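Local coordinates for protein putative HTH-type transcriptional regulator ybaQ (Escherichia coli, PDB 2EBY) that probably binds DNA through a helix-turn-helix motif and regulates transcription, at residues D13-E18 with D68-L73. Residues are numbered along the deposited sequence; the frame is centred on the assembly and turned at random.
Sequences DILLYE and DFWLNL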
ATOM      1  N   ASP A  13      -4.668  16.250   3.456  1.00 41.43           N
ATOM      2  CA  ASP A  13      -4.329  17.498   4.134  1.00 44.40           C
ATOM      3  C   ASP A  13      -3.197  18.215   3.409  1.00 44.24           C
ATOM      4  O   ASP A  13      -3.226  19.435   3.244  1.00 43.57           O
ATOM      5  CB  ASP A  13      -3.927  17.238   5.590  1.00 47.29           C
ATOM      6  CG  ASP A  13      -5.099  16.788   6.452  1.00 51.26           C
ATOM      7  OD1 ASP A  13      -6.261  17.100   6.103  1.00 51.90           O
ATOM      8  OD2 ASP A  13      -4.855  16.135   7.488  1.00 53.96           O
ATOM      9  N   ILE A  14      -2.197  17.455   2.973  1.00 42.93           N
ATOM     10  CA  ILE A  14      -1.076  18.046   2.257  1.00 41.06           C
ATOM     11  C   ILE A  14      -1.601  18.701   0.984  1.00 40.03           C
ATOM     12  O   ILE A  14      -1.197  19.806   0.627  1.00 36.56           O
ATOM     13  CB  ILE A  14      -0.025  16.981   1.871  1.00 41.57           C
ATOM     14  CG1 ILE A  14       0.591  16.367   3.133  1.00 43.71           C
ATOM     15  CG2 ILE A  14       1.049  17.605   1.001  1.00 40.82           C
ATOM     16  CD1 ILE A  14       1.337  17.357   4.017  1.00 43.53           C
ATOM     17  N   LEU A  15      -2.508  18.005   0.306  1.00 38.80           N
ATOM     18  CA  LEU A  15      -3.084  18.504  -0.931  1.00 38.66           C
ATOM     19  C   LEU A  15      -3.879  19.789  -0.695  1.00 39.56           C
ATOM     20  O   LEU A  15      -3.692  20.786  -1.391  1.00 38.82           O
ATOM     21  CB  LEU A  15      -3.987  17.431  -1.547  1.00 35.95           C
ATOM     22  CG  LEU A  15      -4.730  17.803  -2.828  1.00 35.29           C
ATOM     23  CD1 LEU A  15      -3.729  18.141  -3.915  1.00 33.51           C
ATOM     24  CD2 LEU A  15      -5.632  16.644  -3.260  1.00 32.85           C
ATOM     25  N   LEU A  16      -4.755  19.762   0.303  1.00 41.88           N
ATOM     26  CA  LEU A  16      -5.588  20.913   0.628  1.00 44.45           C
ATOM     27  C   LEU A  16      -4.831  22.098   1.235  1.00 46.24           C
ATOM     28  O   LEU A  16      -4.887  23.208   0.710  1.00 46.79           O
ATOM     29  CB  LEU A  16      -6.709  20.492   1.581  1.00 44.68           C
ATOM     30  CG  LEU A  16      -7.767  21.545   1.943  1.00 45.92           C
ATOM     31  CD1 LEU A  16      -8.498  21.996   0.679  1.00 44.51           C
ATOM     32  CD2 LEU A  16      -8.758  20.968   2.948  1.00 44.62           C
ATOM     33  N   TYR A  17      -4.120  21.860   2.332  1.00 47.79           N
ATOM     34  CA  TYR A  17      -3.400  22.933   3.012  1.00 49.19           C
ATOM     35  C   TYR A  17      -2.061  23.373   2.426  1.00 48.80           C
ATOM     36  O   TYR A  17      -1.586  24.457   2.743  1.00 50.39           O
ATOM     37  CB  TYR A  17      -3.223  22.587   4.495  1.00 49.17           C
ATOM     38  CG  TYR A  17      -4.535  22.369   5.221  1.00 50.77           C
ATOM     39  CD1 TYR A  17      -5.571  23.297   5.116  1.00 51.54           C
ATOM     40  CD2 TYR A  17      -4.755  21.224   5.985  1.00 51.26           C
ATOM     41  CE1 TYR A  17      -6.792  23.096   5.757  1.00 50.20           C
ATOM     42  CE2 TYR A  17      -5.975  21.013   6.637  1.00 50.57           C
ATOM     43  CZ  TYR A  17      -6.990  21.951   6.510  1.00 51.21           C
ATOM     44  OH  TYR A  17      -8.204  21.746   7.131  1.00 51.39           O
ATOM     45  N   GLU A  18      -1.454  22.559   1.569  1.00 48.79           N
ATOM     46  CA  GLU A  18      -0.170  22.939   0.985  1.00 48.37           C
ATOM     47  C   GLU A  18      -0.145  23.133  -0.528  1.00 47.34           C
ATOM     48  O   GLU A  18       0.871  23.547  -1.085  1.00 45.47           O
ATOM     49  CB  GLU A  18       0.913  21.933   1.374  1.00 51.26           C
ATOM     50  CG  GLU A  18       1.470  22.137   2.774  1.00 56.00           C
ATOM     51  CD  GLU A  18       2.674  21.260   3.054  1.00 58.81           C
ATOM     52  OE1 GLU A  18       3.586  21.197   2.196  1.00 60.64           O
ATOM     53  OE2 GLU A  18       2.717  20.641   4.136  1.00 60.81           O
ATOM     54  N   ASP A  68       6.259   8.690  -5.270  1.00 26.30           N
ATOM     55  CA  ASP A  68       6.461   8.324  -3.877  1.00 26.70           C
ATOM     56  C   ASP A  68       6.233   9.451  -2.893  1.00 24.50           C
ATOM     57  O   ASP A  68       5.918   9.195  -1.739  1.00 25.31           O
ATOM     58  CB  ASP A  68       7.845   7.694  -3.676  1.00 26.69           C
ATOM     59  CG  ASP A  68       7.884   6.240  -4.131  1.00 28.60           C
ATOM     60  OD1 ASP A  68       6.816   5.724  -4.519  1.00 28.99           O
ATOM     61  OD2 ASP A  68       8.963   5.609  -4.096  1.00 25.03           O
ATOM     62  N   PHE A  69       6.390  10.694  -3.335  1.00 24.36           N
ATOM     63  CA  PHE A  69       6.131  11.813  -2.446  1.00 26.75           C
ATOM     64  C   PHE A  69       4.708  11.607  -1.903  1.00 27.62           C
ATOM     65  O   PHE A  69       4.457  11.737  -0.706  1.00 27.02           O
ATOM     66  CB  PHE A  69       6.206  13.128  -3.218  1.00 30.36           C
ATOM     67  CG  PHE A  69       5.581  14.292  -2.499  1.00 35.04           C
ATOM     68  CD1 PHE A  69       6.281  14.976  -1.509  1.00 37.61           C
ATOM     69  CD2 PHE A  69       4.279  14.689  -2.796  1.00 35.69           C
ATOM     70  CE1 PHE A  69       5.694  16.042  -0.821  1.00 39.04           C
ATOM     71  CE2 PHE A  69       3.681  15.753  -2.114  1.00 37.63           C
ATOM     72  CZ  PHE A  69       4.391  16.430  -1.126  1.00 37.87           C
ATOM     73  N   TRP A  70       3.778  11.273  -2.795  1.00 26.59           N
ATOM     74  CA  TRP A  70       2.403  11.049  -2.377  1.00 26.50           C
ATOM     75  C   TRP A  70       2.200   9.702  -1.694  1.00 24.65           C
ATOM     76  O   TRP A  70       1.552   9.627  -0.654  1.00 24.75           O
ATOM     77  CB  TRP A  70       1.444  11.176  -3.567  1.00 24.90           C
ATOM     78  CG  TRP A  70       1.450  12.553  -4.171  1.00 26.07           C
ATOM     79  CD1 TRP A  70       2.117  12.953  -5.290  1.00 22.57           C
ATOM     80  CD2 TRP A  70       0.834  13.726  -3.626  1.00 26.51           C
ATOM     81  NE1 TRP A  70       1.966  14.304  -5.474  1.00 25.88           N
ATOM     82  CE2 TRP A  70       1.184  14.811  -4.465  1.00 25.93           C
ATOM     83  CE3 TRP A  70       0.025  13.983  -2.504  1.00 26.32           C
ATOM     84  CZ2 TRP A  70       0.752  16.118  -4.230  1.00 27.72           C
ATOM     85  CZ3 TRP A  70      -0.408  15.287  -2.266  1.00 27.30           C
ATOM     86  CH2 TRP A  70      -0.039  16.339  -3.126  1.00 25.81           C
ATOM     87  N   LEU A  71       2.762   8.638  -2.257  1.00 24.32           N
ATOM     88  CA  LEU A  71       2.578   7.315  -1.666  1.00 24.67           C
ATOM     89  C   LEU A  71       3.150   7.202  -0.260  1.00 24.05           C
ATOM     90  O   LEU A  71       2.612   6.462   0.561  1.00 24.07           O
ATOM     91  CB  LEU A  71       3.168   6.217  -2.572  1.00 23.83           C
ATOM     92  CG  LEU A  71       2.423   5.968  -3.896  1.00 26.25           C
ATOM     93  CD1 LEU A  71       3.128   4.848  -4.678  1.00 21.26           C
ATOM     94  CD2 LEU A  71       0.959   5.603  -3.621  1.00 24.42           C
ATOM     95  N   ASN A  72       4.227   7.935   0.030  1.00 24.45           N
ATOM     96  CA  ASN A  72       4.826   7.875   1.361  1.00 26.03           C
ATOM     97  C   ASN A  72       3.878   8.435   2.415  1.00 25.77           C
ATOM     98  O   ASN A  72       3.823   7.930   3.539  1.00 27.57           O
ATOM     99  CB  ASN A  72       6.174   8.618   1.407  1.00 27.08           C
ATOM    100  CG  ASN A  72       7.244   7.940   0.559  1.00 29.84           C
ATOM    101  OD1 ASN A  72       7.211   6.719   0.360  1.00 30.16           O
ATOM    102  ND2 ASN A  72       8.200   8.724   0.062  1.00 27.94           N
ATOM    103  N   LEU A  73       3.120   9.464   2.046  1.00 26.41           N
ATOM    104  CA  LEU A  73       2.154  10.078   2.953  1.00 26.66           C
ATOM    105  C   LEU A  73       1.048   9.080   3.291  1.00 27.57           C
ATOM    106  O   LEU A  73       0.649   8.953   4.451  1.00 26.45           O
ATOM    107  CB  LEU A  73       1.542  11.330   2.317  1.00 26.28           C
ATOM    108  CG  LEU A  73       2.508  12.503   2.081  1.00 28.22           C
ATOM    109  CD1 LEU A  73       1.809  13.563   1.253  1.00 27.18           C
ATOM    110  CD2 LEU A  73       2.985  13.088   3.406  1.00 26.23           C
TER
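In this Cro/C1-type helix-turn-helix protein, the helices that bracket the predicted DNA-binding motif in sequence, 11-20 and 67-83, meet through I14 and L15 on one side and F69, W70 and L73 on the other. The case illustrates how helices too far apart for backbone contact, with segment axes 11.8 Å apart at 116°, are joined by long apolar side chains. I14 carries the largest share. Its CG1, beside the backbone N (chi1 -64°), lies 3.6 Å from L73 CD1. This leaves CG2 anti to that N and pointing to the aromatic rings, 4.1 Å from F69 CZ and 4.3 Å from W70 CZ3. Beside it, L15 CD1 reaches the far rim of the indole, 4.2 Å from W70 CH2, the two side chains crossing nearly at right angles. The two rings pack on each other, F69 CE2 standing 3.5 Å above the W70 plane, over its centre. An alanine in place of I14 would probably open a gap facing L73 CD1 and leave both rings without their methyl neighbour. No hydrogen bond crosses the interface. W70 continues onto L59 and F63 of helix 53-63, where L15 also meets F63, and L15 further touches I45 of helix 38-45.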